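Local coordinates for protein RNA methyltransferase, TrmH family (PDB 2I6D) that probably transfers methyl groups to RNA, as a putative SPOUT-class methyltransferase of the TrmH family with a predicted substrate-binding domain at its N-terminal end, at residues Leu16-Arg22 with Asp140-Pro144; Gly50-Leu55 with Gln85-Ala89; Trp126-Arg130 with Cys250-Arg254; Val179-Asp185 with Glu219-Thr225. All coordinates share one frame; numbering follows the deposited sequence.

Contact 1. Residues Leu16-Arg22 with Asp140-Pro144; sequences LRERKYR and DVFSP
Arg17 and Pro144 bring the two backbones closest, their CA atoms 6.5 Å apart, where the entry to helix 19-25 passes the type I turn Asp140-Ser143. Asp140 OD2 forms salt bridges with two arginines. Arg22 NH2 reaches Asp140 OD2 at 2.8 Å along a nearly straight path (168°). Arg19 NH2 meets Asp140 OD2 at 2.9 Å along a more bent one (132°), from the opposite face of the carboxylate plane. A water that accepts from Arg22 NE also donates to Asp140 OD2. The other oxygen, OD1, accepts from the backbone N of Phe142 in an Asx turn, which limits rotation of the carboxylate. Arg22, bent at chi3 (-68°), lays its guanidinium between Arg19 CA on one face and Ser143 CA on the other. Its NH1 donates to Leu16 O at 2.9 Å, so the group is gripped from both segments. Pro144 CD sits 3.6 Å from Arg22 NH1, while Pro144 CG lies against Arg17 CA. The contact joins regions assigned by sequence to the MRM3-like substrate-binding and SpoU methylase families: Pro144 starts helix 144-148, and Phe142 packs on Phe28 of strand 27-31 and Pro159 of strand 158-161.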
loop_
_atom_site.group_PDB
_atom_site.type_symbol
_atom_site.label_atom_id
_atom_site.label_comp_id
_atom_site.label_asym_id
_atom_site.label_seq_id
_atom_site.Cartn_x
_atom_site.Cartn_y
_atom_site.Cartn_z
ATOM N N LEU A 16 -11.076 14.935 -0.147
ATOM C CA LEU A 16 -10.502 13.588 -0.278
ATOM C C LEU A 16 -9.237 13.363 0.561
ATOM O O LEU A 16 -8.743 12.225 0.683
ATOM C CB LEU A 16 -10.239 13.248 -1.752
ATOM C CG LEU A 16 -11.488 13.272 -2.633
ATOM C CD1 LEU A 16 -11.089 13.030 -4.100
ATOM C CD2 LEU A 16 -12.609 12.299 -2.166
ATOM N N ARG A 17 -8.728 14.430 1.159
ATOM C CA ARG A 17 -7.666 14.285 2.135
ATOM C C ARG A 17 -8.155 13.647 3.466
ATOM O O ARG A 17 -7.335 13.251 4.300
ATOM C CB ARG A 17 -7.008 15.621 2.411
ATOM C CG ARG A 17 -7.798 16.581 3.279
ATOM C CD ARG A 17 -7.286 18.005 3.029
ATOM N NE ARG A 17 -7.165 18.227 1.581
ATOM C CZ ARG A 17 -6.549 19.258 0.993
ATOM N NH1 ARG A 17 -5.971 20.206 1.724
ATOM N NH2 ARG A 17 -6.516 19.338 -0.340
ATOM N N GLU A 18 -9.474 13.565 3.652
ATOM C CA GLU A 18 -10.059 12.954 4.852
ATOM C C GLU A 18 -10.615 11.577 4.533
ATOM O O GLU A 18 -11.344 11.414 3.545
ATOM C CB GLU A 18 -11.204 13.809 5.397
ATOM C CG GLU A 18 -10.838 15.247 5.712
ATOM C CD GLU A 18 -12.077 16.137 5.948
ATOM O OE1 GLU A 18 -12.874 15.828 6.854
ATOM O OE2 GLU A 18 -12.248 17.140 5.205
ATOM N N ARG A 19 -10.310 10.595 5.379
ATOM C CA ARG A 19 -10.805 9.233 5.175
ATOM C C ARG A 19 -12.339 9.192 5.052
ATOM O O ARG A 19 -12.897 8.447 4.235
ATOM C CB ARG A 19 -10.352 8.329 6.330
ATOM C CG ARG A 19 -11.053 7.001 6.330
ATOM C CD ARG A 19 -10.267 5.910 7.021
ATOM N NE ARG A 19 -10.924 4.614 6.836
ATOM C CZ ARG A 19 -10.854 3.873 5.731
ATOM N NH1 ARG A 19 -11.504 2.722 5.680
ATOM N NH2 ARG A 19 -10.147 4.274 4.674
ATOM N N LYS A 20 -13.002 9.999 5.875
ATOM C CA LYS A 20 -14.458 10.085 5.891
ATOM C C LYS A 20 -15.005 10.299 4.479
ATOM O O LYS A 20 -15.950 9.619 4.057
ATOM C CB LYS A 20 -14.900 11.208 6.834
ATOM C CG LYS A 20 -16.365 11.590 6.759
ATOM C CD LYS A 20 -16.609 12.886 7.539
ATOM C CE LYS A 20 -18.027 13.375 7.382
ATOM N NZ LYS A 20 -18.290 14.583 8.234
ATOM N N TYR A 21 -14.400 11.232 3.747
ATOM C CA TYR A 21 -14.887 11.573 2.427
ATOM C C TYR A 21 -14.419 10.630 1.327
ATOM O O TYR A 21 -15.155 10.406 0.358
ATOM C CB TYR A 21 -14.611 13.045 2.108
ATOM C CG TYR A 21 -15.450 13.929 3.014
ATOM C CD1 TYR A 21 -16.830 14.039 2.823
ATOM C CD2 TYR A 21 -14.880 14.604 4.091
ATOM C CE1 TYR A 21 -17.607 14.818 3.651
ATOM C CE2 TYR A 21 -15.663 15.397 4.935
ATOM C CZ TYR A 21 -17.020 15.498 4.699
ATOM O OH TYR A 21 -17.807 16.252 5.523
ATOM N N ARG A 22 -13.231 10.044 1.490
ATOM C CA ARG A 22 -12.786 9.006 0.564
ATOM C C ARG A 22 -13.780 7.862 0.597
ATOM O O ARG A 22 -14.146 7.347 -0.453
ATOM C CB ARG A 22 -11.377 8.503 0.885
ATOM C CG ARG A 22 -10.303 9.561 0.636
ATOM C CD ARG A 22 -8.889 8.941 0.572
ATOM N NE ARG A 22 -8.457 8.414 1.868
ATOM C CZ ARG A 22 -7.919 9.142 2.843
ATOM N NH1 ARG A 22 -7.748 10.447 2.692
ATOM N NH2 ARG A 22 -7.553 8.557 3.974
ATOM N N ASP A 140 -3.814 3.841 6.173
ATOM C CA ASP A 140 -4.686 3.801 4.998
ATOM C C ASP A 140 -3.822 3.967 3.731
ATOM O O ASP A 140 -3.263 5.038 3.515
ATOM C CB ASP A 140 -5.740 4.934 5.101
ATOM C CG ASP A 140 -6.738 4.954 3.936
ATOM O OD1 ASP A 140 -6.607 4.191 2.961
ATOM O OD2 ASP A 140 -7.688 5.753 4.007
ATOM N N VAL A 141 -3.735 2.937 2.891
ATOM C CA VAL A 141 -2.860 2.992 1.697
ATOM C C VAL A 141 -3.292 4.052 0.676
ATOM O O VAL A 141 -2.459 4.533 -0.103
ATOM C CB VAL A 141 -2.673 1.623 0.982
ATOM C CG1 VAL A 141 -1.886 0.666 1.861
ATOM C CG2 VAL A 141 -4.035 1.024 0.562
ATOM N N PHE A 142 -4.570 4.425 0.712
ATOM C CA PHE A 142 -5.111 5.421 -0.218
ATOM C C PHE A 142 -5.101 6.838 0.334
ATOM O O PHE A 142 -5.590 7.775 -0.315
ATOM C CB PHE A 142 -6.490 5.003 -0.709
ATOM C CG PHE A 142 -6.455 3.731 -1.515
ATOM C CD1 PHE A 142 -5.852 3.715 -2.770
ATOM C CD2 PHE A 142 -6.984 2.552 -1.004
ATOM C CE1 PHE A 142 -5.772 2.543 -3.512
ATOM C CE2 PHE A 142 -6.925 1.369 -1.751
ATOM C CZ PHE A 142 -6.317 1.370 -3.001
ATOM N N SER A 143 -4.549 6.998 1.536
ATOM C CA SER A 143 -4.367 8.338 2.118
ATOM C C SER A 143 -3.272 9.020 1.277
ATOM O O SER A 143 -2.410 8.328 0.753
ATOM C CB SER A 143 -3.948 8.245 3.593
ATOM O OG SER A 143 -2.671 7.619 3.694
ATOM N N PRO A 144 -3.341 10.358 1.101
ATOM C CA PRO A 144 -2.310 11.104 0.370
ATOM C C PRO A 144 -0.890 10.796 0.841
ATOM O O PRO A 144 0.036 10.719 0.028
ATOM C CB PRO A 144 -2.633 12.552 0.705
ATOM C CG PRO A 144 -4.112 12.563 0.918
ATOM C CD PRO A 144 -4.442 11.239 1.546
HETATM O O HOH W 1 -9.095 5.424 1.814
#

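Contact 2. Residues Gly50-Leu55 with Gln85-Ala89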
loop_
_atom_site.group_PDB
_atom_site.type_symbol
_atom_site.label_atom_id
_atom_site.label_comp_id
_atom_site.label_asym_id
_atom_site.label_seq_id
_atom_site.Cartn_x
_atom_site.Cartn_y
_atom_site.Cartn_z
ATOM N N GLY A 50 -5.455 19.681 -14.470
ATOM C CA GLY A 50 -4.056 20.007 -14.645
ATOM C C GLY A 50 -3.857 21.128 -15.635
ATOM O O GLY A 50 -4.797 21.567 -16.281
ATOM N N THR A 51 -2.614 21.576 -15.761
ATOM C CA THR A 51 -2.268 22.539 -16.787
ATOM C C THR A 51 -2.201 21.809 -18.117
ATOM O O THR A 51 -1.986 20.591 -18.148
ATOM C CB THR A 51 -0.905 23.179 -16.511
ATOM O OG1 THR A 51 0.086 22.141 -16.388
ATOM C CG2 THR A 51 -0.944 24.014 -15.241
ATOM N N ALA A 52 -2.375 22.555 -19.211
ATOM C CA ALA A 52 -2.309 21.995 -20.566
ATOM C C ALA A 52 -1.080 21.114 -20.783
ATOM O O ALA A 52 -1.190 20.027 -21.372
ATOM C CB ALA A 52 -2.361 23.124 -21.621
ATOM N N ALA A 53 0.084 21.567 -20.307
ATOM C CA ALA A 53 1.343 20.827 -20.519
ATOM C C ALA A 53 1.312 19.468 -19.810
ATOM O O ALA A 53 1.867 18.487 -20.307
ATOM C CB ALA A 53 2.553 21.655 -20.075
HETATM N N MSE A 54 0.642 19.419 -18.664
HETATM C CA MSE A 54 0.467 18.159 -17.936
HETATM C C MSE A 54 -0.554 17.248 -18.600
HETATM O O MSE A 54 -0.323 16.046 -18.731
HETATM C CB MSE A 54 0.107 18.417 -16.472
HETATM C CG MSE A 54 1.208 19.141 -15.692
HETATM SE SE MSE A 54 2.825 18.045 -15.560
HETATM C CE MSE A 54 3.879 18.832 -17.030
ATOM N N LEU A 55 -1.676 17.809 -19.036
ATOM C CA LEU A 55 -2.739 16.986 -19.618
ATOM C C LEU A 55 -2.348 16.361 -20.971
ATOM O O LEU A 55 -2.767 15.251 -21.300
ATOM C CB LEU A 55 -4.029 17.797 -19.761
ATOM C CG LEU A 55 -4.674 18.257 -18.450
ATOM C CD1 LEU A 55 -5.850 19.173 -18.746
ATOM C CD2 LEU A 55 -5.135 17.043 -17.636
ATOM N N GLN A 85 2.480 19.784 -7.524
ATOM C CA GLN A 85 2.696 19.578 -8.949
ATOM C C GLN A 85 1.372 19.809 -9.679
ATOM O O GLN A 85 0.306 19.462 -9.151
ATOM C CB GLN A 85 3.174 18.146 -9.208
ATOM C CG GLN A 85 4.552 17.853 -8.653
ATOM C CD GLN A 85 4.973 16.422 -8.905
ATOM O OE1 GLN A 85 5.607 16.136 -9.907
ATOM N NE2 GLN A 85 4.603 15.517 -8.007
ATOM N N PRO A 86 1.421 20.360 -10.896
ATOM C CA PRO A 86 0.201 20.815 -11.576
ATOM C C PRO A 86 -0.667 19.753 -12.265
ATOM O O PRO A 86 -1.085 19.943 -13.405
ATOM C CB PRO A 86 0.731 21.844 -12.599
ATOM C CG PRO A 86 2.138 21.495 -12.802
ATOM C CD PRO A 86 2.638 20.634 -11.684
ATOM N N LEU A 87 -0.935 18.644 -11.569
ATOM C CA LEU A 87 -1.797 17.601 -12.074
ATOM C C LEU A 87 -2.346 16.833 -10.863
ATOM O O LEU A 87 -1.586 16.407 -10.001
ATOM C CB LEU A 87 -0.996 16.652 -13.001
ATOM C CG LEU A 87 -1.774 15.583 -13.758
ATOM C CD1 LEU A 87 -2.699 16.227 -14.792
ATOM C CD2 LEU A 87 -0.768 14.576 -14.402
HETATM N N MSE A 88 -3.663 16.697 -10.800
HETATM C CA MSE A 88 -4.291 15.972 -9.716
HETATM C C MSE A 88 -5.394 15.138 -10.343
HETATM O O MSE A 88 -6.225 15.665 -11.097
HETATM C CB MSE A 88 -4.850 16.958 -8.675
HETATM C CG MSE A 88 -5.369 16.295 -7.394
HETATM SE SE MSE A 88 -5.684 17.689 -6.003
HETATM C CE MSE A 88 -6.230 16.490 -4.525
ATOM N N ALA A 89 -5.379 13.834 -10.064
ATOM C CA ALA A 89 -6.393 12.899 -10.572
ATOM C C ALA A 89 -7.263 12.432 -9.424
ATOM O O ALA A 89 -6.795 12.309 -8.301
ATOM C CB ALA A 89 -5.695 11.674 -11.258
#
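An antiparallel pairing between strands 45-51 and 87-92 of the four-stranded N-terminal sheet ends here, just as the first strand turns into helix 52-56. Gly50 and Leu87 form a non-hydrogen-bonded pair with CA atoms 4.2 Å apart. This close approach leaves little room over Gly50, whose CA is 3.2 Å from Pro86 O and 4.0 Å from Leu87 CD1. The hydrogen bond that follows joins Thr51 N to Pro86 O at 3.2 Å, with an N-H...O angle of 154°. Pro86 is the centre of an inverse gamma turn, and its carbonyl serves the residue that occupies the N-cap of the helix. Its ring meets two side chains: CB faces Thr51 CG2, and CG lies 3.8 Å from CG of selenomethionine Met54. Met54 CG also comes 3.3 Å from Pro86 O, and bends at chi2 and chi3 carry the selenium end away from the strand. Leu87, with CG anti to its backbone nitrogen (chi1 -173°), extends CD1 into the apolar angle between sheet and helix, near Met54 CB. There Leu87 CD1 lies 3.8 Å from Leu55 CD2. Leu48 of strand 45-51 and Val36 of helix 33-39 border the same cluster. The geometry is that of a strand-to-helix junction in which the first helical turn packs on the neighbouring antiparallel strand, in a region assigned by sequence to the MRM3-like substrate-binding family.

Contact 3. Residues Trp126-Arg130 with Cys250-Arg254; sequences WFGIR and CSEWR
Phe127 presents one ring face to the backbone of helix 242-255, and Arg254 passes the same residue in the opposite direction to reach its carbonyl. Ser251 CA stands over that face in a CH-pi contact, 4.2 Å from the ring centroid and 26° off the normal. Cys250 CB lies 3.8 Å from Phe127 CD2, and the other face carries Trp126 CD1 from the preceding residue. Phe127 is thus layered between its own neighbour and the passing helix. The aliphatic start of Arg254 follows the ring on the CD1 side, CB and CG each 4.0 Å from Phe127 CD1. Bends at chi2 and chi3 then turn the guanidinium back to the main chain, with its plane 24° from that of the ring. Arg254 NH1 donates to Phe127 O at 2.7 Å and 163°, the acceptor lying close to the guanidinium plane; a weak bond from Arg254 NE to the same oxygen completes a forked grip. The carbonyl belongs to the C-terminal end of helix 114-127, where Gly128, at positive phi, closes a Schellman motif. The positive guanidinium would be expected to interact favourably with the partial negative charge at this helix end. Deeper in, Ile129 CD1 meets Cys250 SG at 4.0 Å. The contact thus joins the end of helix 114-127 to the C-terminal helix 242-255; Ile129 also packs on Leu104 and Leu106 of strand 104-109, and Phe197 forms a cation-pi contact with Arg254.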
loop_
_atom_site.group_PDB
_atom_site.type_symbol
_atom_site.label_atom_id
_atom_site.label_comp_id
_atom_site.label_asym_id
_atom_site.label_seq_id
_atom_site.Cartn_x
_atom_site.Cartn_y
_atom_site.Cartn_z
ATOM N N TRP A 126 9.156 -3.806 -5.737
ATOM C CA TRP A 126 10.516 -4.145 -6.184
ATOM C C TRP A 126 10.679 -5.669 -6.379
ATOM O O TRP A 126 11.263 -6.123 -7.368
ATOM C CB TRP A 126 11.563 -3.642 -5.161
ATOM C CG TRP A 126 12.982 -3.728 -5.679
ATOM C CD1 TRP A 126 13.853 -4.790 -5.595
ATOM C CD2 TRP A 126 13.666 -2.702 -6.388
ATOM N NE1 TRP A 126 15.045 -4.473 -6.209
ATOM C CE2 TRP A 126 14.955 -3.196 -6.705
ATOM C CE3 TRP A 126 13.316 -1.400 -6.780
ATOM C CZ2 TRP A 126 15.897 -2.429 -7.390
ATOM C CZ3 TRP A 126 14.244 -0.646 -7.477
ATOM C CH2 TRP A 126 15.524 -1.165 -7.770
ATOM N N PHE A 127 10.199 -6.446 -5.402
ATOM C CA PHE A 127 10.398 -7.909 -5.410
ATOM C C PHE A 127 9.264 -8.697 -6.082
ATOM O O PHE A 127 9.323 -9.938 -6.211
ATOM C CB PHE A 127 10.638 -8.391 -3.993
ATOM C CG PHE A 127 11.998 -7.976 -3.468
ATOM C CD1 PHE A 127 13.163 -8.550 -3.993
ATOM C CD2 PHE A 127 12.105 -6.959 -2.521
ATOM C CE1 PHE A 127 14.437 -8.152 -3.552
ATOM C CE2 PHE A 127 13.378 -6.580 -2.041
ATOM C CZ PHE A 127 14.527 -7.164 -2.573
ATOM N N GLY A 128 8.232 -7.987 -6.503
ATOM C CA GLY A 128 7.154 -8.582 -7.318
ATOM C C GLY A 128 6.060 -9.238 -6.473
ATOM O O GLY A 128 5.351 -10.139 -6.953
ATOM N N ILE A 129 5.922 -8.801 -5.214
ATOM C CA ILE A 129 4.783 -9.191 -4.387
ATOM C C ILE A 129 3.478 -8.679 -5.020
ATOM O O ILE A 129 3.380 -7.509 -5.389
ATOM C CB ILE A 129 4.900 -8.588 -2.936
ATOM C CG1 ILE A 129 6.128 -9.154 -2.194
ATOM C CG2 ILE A 129 3.557 -8.714 -2.145
ATOM C CD1 ILE A 129 5.897 -10.245 -1.235
ATOM N N ARG A 130 2.491 -9.542 -5.202
ATOM C CA ARG A 130 1.267 -9.107 -5.878
ATOM C C ARG A 130 0.165 -8.617 -4.978
ATOM O O ARG A 130 -0.761 -7.919 -5.447
ATOM C CB ARG A 130 0.743 -10.236 -6.769
ATOM C CG ARG A 130 1.697 -10.471 -7.964
ATOM C CD ARG A 130 1.587 -11.869 -8.462
ATOM N NE ARG A 130 0.286 -12.125 -9.069
ATOM C CZ ARG A 130 0.093 -13.015 -10.029
ATOM N NH1 ARG A 130 1.133 -13.701 -10.483
ATOM N NH2 ARG A 130 -1.117 -13.205 -10.544
ATOM N N CYS A 250 11.599 -10.393 2.219
ATOM C CA CYS A 250 11.343 -10.464 0.768
ATOM C C CYS A 250 12.561 -10.780 -0.069
ATOM O O CYS A 250 12.468 -11.607 -1.016
ATOM C CB CYS A 250 10.708 -9.172 0.260
ATOM S SG CYS A 250 9.061 -8.953 0.895
ATOM N N SER A 251 13.693 -10.131 0.233
ATOM C CA SER A 251 14.948 -10.388 -0.495
ATOM C C SER A 251 15.292 -11.861 -0.423
ATOM O O SER A 251 15.526 -12.506 -1.440
ATOM C CB SER A 251 16.122 -9.531 0.026
ATOM O OG SER A 251 17.387 -10.048 -0.407
ATOM N N GLU A 252 15.293 -12.398 0.791
ATOM C CA GLU A 252 15.666 -13.784 1.004
ATOM C C GLU A 252 14.692 -14.754 0.303
ATOM O O GLU A 252 15.113 -15.756 -0.289
ATOM C CB GLU A 252 15.719 -14.024 2.517
ATOM C CG GLU A 252 16.164 -15.338 3.000
ATOM C CD GLU A 252 17.548 -15.807 2.500
ATOM O OE1 GLU A 252 18.396 -15.047 1.954
ATOM O OE2 GLU A 252 17.764 -17.002 2.671
ATOM N N TRP A 253 13.393 -14.442 0.358
ATOM C CA TRP A 253 12.375 -15.249 -0.326
ATOM C C TRP A 253 12.696 -15.294 -1.823
ATOM O O TRP A 253 12.650 -16.351 -2.433
ATOM C CB TRP A 253 10.984 -14.645 -0.131
ATOM C CG TRP A 253 9.937 -15.618 0.344
ATOM C CD1 TRP A 253 9.176 -16.474 -0.425
ATOM C CD2 TRP A 253 9.465 -15.756 1.681
ATOM N NE1 TRP A 253 8.266 -17.147 0.375
ATOM C CE2 TRP A 253 8.436 -16.731 1.669
ATOM C CE3 TRP A 253 9.836 -15.169 2.910
ATOM C CZ2 TRP A 253 7.754 -17.113 2.825
ATOM C CZ3 TRP A 253 9.146 -15.539 4.052
ATOM C CH2 TRP A 253 8.121 -16.506 3.998
ATOM N N ARG A 254 13.022 -14.133 -2.391
ATOM C CA ARG A 254 13.356 -14.003 -3.831
ATOM C C ARG A 254 14.716 -14.605 -4.223
ATOM O O ARG A 254 14.862 -15.247 -5.285
ATOM C CB ARG A 254 13.269 -12.520 -4.229
ATOM C CG ARG A 254 13.743 -12.184 -5.676
ATOM C CD ARG A 254 12.896 -12.865 -6.718
ATOM N NE ARG A 254 11.558 -12.290 -6.873
ATOM C CZ ARG A 254 10.555 -12.905 -7.491
ATOM N NH1 ARG A 254 9.371 -12.300 -7.612
ATOM N NH2 ARG A 254 10.731 -14.134 -8.006
#

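Contact 4. Residues Val179-Asp185 with Glu219-Thr225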
loop_
_atom_site.group_PDB
_atom_site.type_symbol
_atom_site.label_atom_id
_atom_site.label_comp_id
_atom_site.label_asym_id
_atom_site.label_seq_id
_atom_site.Cartn_x
_atom_site.Cartn_y
_atom_site.Cartn_z
ATOM N N VAL A 179 1.364 -19.918 6.948
ATOM C CA VAL A 179 1.298 -18.584 7.494
ATOM C C VAL A 179 2.554 -18.315 8.309
ATOM O O VAL A 179 2.730 -18.839 9.412
ATOM C CB VAL A 179 0.022 -18.359 8.355
ATOM C CG1 VAL A 179 -0.040 -16.907 8.821
ATOM C CG2 VAL A 179 -1.240 -18.726 7.561
ATOM N N TYR A 180 3.425 -17.497 7.750
ATOM C CA TYR A 180 4.688 -17.151 8.384
ATOM C C TYR A 180 4.515 -15.833 9.123
ATOM O O TYR A 180 3.654 -15.010 8.765
ATOM C CB TYR A 180 5.772 -16.993 7.310
ATOM C CG TYR A 180 6.078 -18.278 6.616
ATOM C CD1 TYR A 180 5.373 -18.662 5.476
ATOM C CD2 TYR A 180 7.087 -19.114 7.089
ATOM C CE1 TYR A 180 5.654 -19.855 4.838
ATOM C CE2 TYR A 180 7.385 -20.300 6.458
ATOM C CZ TYR A 180 6.662 -20.664 5.329
ATOM O OH TYR A 180 6.931 -21.857 4.697
ATOM N N GLY A 181 5.300 -15.654 10.173
ATOM C CA GLY A 181 5.289 -14.411 10.951
ATOM C C GLY A 181 6.685 -14.028 11.374
ATOM O O GLY A 181 7.503 -14.898 11.718
ATOM N N ALA A 182 6.950 -12.720 11.397
ATOM C CA ALA A 182 8.248 -12.199 11.804
ATOM C C ALA A 182 8.224 -11.891 13.307
ATOM O O ALA A 182 7.394 -11.083 13.770
ATOM C CB ALA A 182 8.574 -10.937 11.009
ATOM N N PHE A 183 9.086 -12.576 14.058
ATOM C CA PHE A 183 9.118 -12.464 15.518
ATOM C C PHE A 183 10.539 -12.282 15.983
ATOM O O PHE A 183 11.475 -12.529 15.226
ATOM C CB PHE A 183 8.571 -13.730 16.161
ATOM C CG PHE A 183 7.088 -13.918 15.954
ATOM C CD1 PHE A 183 6.171 -13.325 16.821
ATOM C CD2 PHE A 183 6.617 -14.689 14.901
ATOM C CE1 PHE A 183 4.787 -13.502 16.627
ATOM C CE2 PHE A 183 5.257 -14.871 14.698
ATOM C CZ PHE A 183 4.338 -14.287 15.582
ATOM N N LEU A 184 10.705 -11.847 17.225
ATOM C CA LEU A 184 12.039 -11.705 17.787
ATOM C C LEU A 184 12.601 -13.047 18.244
ATOM O O LEU A 184 13.811 -13.205 18.418
ATOM C CB LEU A 184 12.020 -10.688 18.928
ATOM C CG LEU A 184 11.726 -9.249 18.481
ATOM C CD1 LEU A 184 11.699 -8.287 19.680
ATOM C CD2 LEU A 184 12.734 -8.770 17.408
ATOM N N ASP A 185 11.697 -13.992 18.464
ATOM C CA ASP A 185 12.034 -15.372 18.820
ATOM C C ASP A 185 11.368 -16.278 17.788
ATOM O O ASP A 185 10.149 -16.192 17.574
ATOM C CB ASP A 185 11.505 -15.713 20.222
ATOM C CG ASP A 185 11.679 -17.192 20.588
ATOM O OD1 ASP A 185 11.412 -18.066 19.732
ATOM O OD2 ASP A 185 12.067 -17.486 21.745
ATOM N N GLU A 219 -2.490 -17.691 14.998
ATOM C CA GLU A 219 -2.801 -18.258 13.693
ATOM C C GLU A 219 -1.568 -18.548 12.834
ATOM O O GLU A 219 -1.704 -19.027 11.700
ATOM C CB GLU A 219 -3.721 -17.306 12.920
ATOM C CG GLU A 219 -5.071 -17.076 13.581
ATOM C CD GLU A 219 -5.910 -18.353 13.739
ATOM O OE1 GLU A 219 -5.742 -19.335 12.975
ATOM O OE2 GLU A 219 -6.745 -18.369 14.648
ATOM N N ILE A 220 -0.390 -18.207 13.346
ATOM C CA ILE A 220 0.862 -18.342 12.605
ATOM C C ILE A 220 1.336 -19.783 12.640
ATOM O O ILE A 220 1.358 -20.401 13.718
ATOM C CB ILE A 220 1.975 -17.507 13.267
ATOM C CG1 ILE A 220 1.570 -16.028 13.428
ATOM C CG2 ILE A 220 3.287 -17.711 12.571
ATOM C CD1 ILE A 220 1.406 -15.219 12.196
ATOM N N THR A 221 1.706 -20.335 11.483
ATOM C CA THR A 221 2.172 -21.735 11.455
ATOM C C THR A 221 3.681 -21.847 11.620
ATOM O O THR A 221 4.172 -22.836 12.134
ATOM C CB THR A 221 1.725 -22.510 10.189
ATOM O OG1 THR A 221 2.225 -21.864 9.005
ATOM C CG2 THR A 221 0.233 -22.603 10.137
ATOM N N ASP A 222 4.399 -20.812 11.222
ATOM C CA ASP A 222 5.860 -20.851 11.129
ATOM C C ASP A 222 6.434 -19.497 11.559
ATOM O O ASP A 222 6.319 -18.498 10.835
ATOM C CB ASP A 222 6.271 -21.145 9.684
ATOM C CG ASP A 222 5.802 -22.515 9.203
ATOM O OD1 ASP A 222 6.595 -23.465 9.336
ATOM O OD2 ASP A 222 4.650 -22.666 8.734
ATOM N N ARG A 223 7.065 -19.466 12.731
ATOM C CA ARG A 223 7.700 -18.225 13.208
ATOM C C ARG A 223 9.105 -18.073 12.641
ATOM O O ARG A 223 9.911 -18.993 12.765
ATOM C CB ARG A 223 7.809 -18.222 14.736
ATOM C CG ARG A 223 6.511 -18.230 15.437
ATOM C CD ARG A 223 6.756 -18.426 16.949
ATOM N NE ARG A 223 5.810 -17.581 17.654
ATOM C CZ ARG A 223 6.118 -16.519 18.390
ATOM N NH1 ARG A 223 5.125 -15.851 18.957
ATOM N NH2 ARG A 223 7.386 -16.147 18.600
ATOM N N LEU A 224 9.384 -16.905 12.074
ATOM C CA LEU A 224 10.685 -16.566 11.518
ATOM C C LEU A 224 11.330 -15.421 12.296
ATOM O O LEU A 224 10.654 -14.484 12.755
ATOM C CB LEU A 224 10.547 -16.123 10.043
ATOM C CG LEU A 224 9.829 -17.126 9.116
ATOM C CD1 LEU A 224 9.723 -16.527 7.719
ATOM C CD2 LEU A 224 10.635 -18.444 9.065
ATOM N N THR A 225 12.651 -15.463 12.376
ATOM C CA THR A 225 13.395 -14.395 13.017
ATOM C C THR A 225 14.563 -14.016 12.115
ATOM O O THR A 225 15.124 -14.868 11.426
ATOM C CB THR A 225 13.928 -14.851 14.383
ATOM O OG1 THR A 225 12.846 -15.379 15.158
ATOM C CG2 THR A 225 14.515 -13.692 15.147
#
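This is a parallel strand pairing in the sheet of the SPOUT-type methyltransferase region, between strand 179-182, next to strand 201-206, and strand 222-225, next to the edge strand 187-188. The short axes approach to 4.7 Å at 32°, with Tyr180, Gly181 and Ala182 opposite Asp222, Arg223 and Leu224. Gly181 N donates to Asp222 O, Leu224 N to Gly181 O and Phe183 N to Leu224 O, the last two nearly straight at 2.8 Å. At the entry, Val179 O accepts from Thr221 N and Asp222 N, while Val179 N donates to Thr221 OG1 at 3.0 Å. The Arg223 guanidinium lies flat on Phe183, CZ 3.6 Å from the ring centroid and the planes 18° apart, a cation-pi stack. Arg223 NH2 also donates to Asp185 O at 2.9 Å, with that oxygen close to the guanidinium plane, which fixes the group's rotation. Ile220 CG1 meets the edge of the Phe183 ring. Tyr180 CD2 rests on Leu224 CD1 at 3.7 Å. The chemistry implies two unlike faces: a mainly apolar one, where Tyr180 and Leu224 meet helix 242-255 and Asp222, its OD2 taken by Thr221 OG1, lies beside the tyrosine, and one where a guanidinium stacks on a ring while a carbonyl takes one N-H.

Overall arrangement
Contacts 3 and 4 belong to the methylase region and touch: Trp253 of helix 242-255 packs on Tyr180 and Leu224, so the helix held at contact 3 also covers the sheet paired in contact 4. Contact 2 lies in the N-terminal sheet, its centre about 45 Å from that of contact 4, while contact 1 bridges the two family regions. All four are only partly buried, but they differ in chemistry. Contact 1 rests on a salt-bridge network around a single carboxylate, contact 2 mostly on apolar packing, contact 3 on a ring face and an arginine at a helix end, and contact 4, the largest interface, on a ladder of backbone bonds.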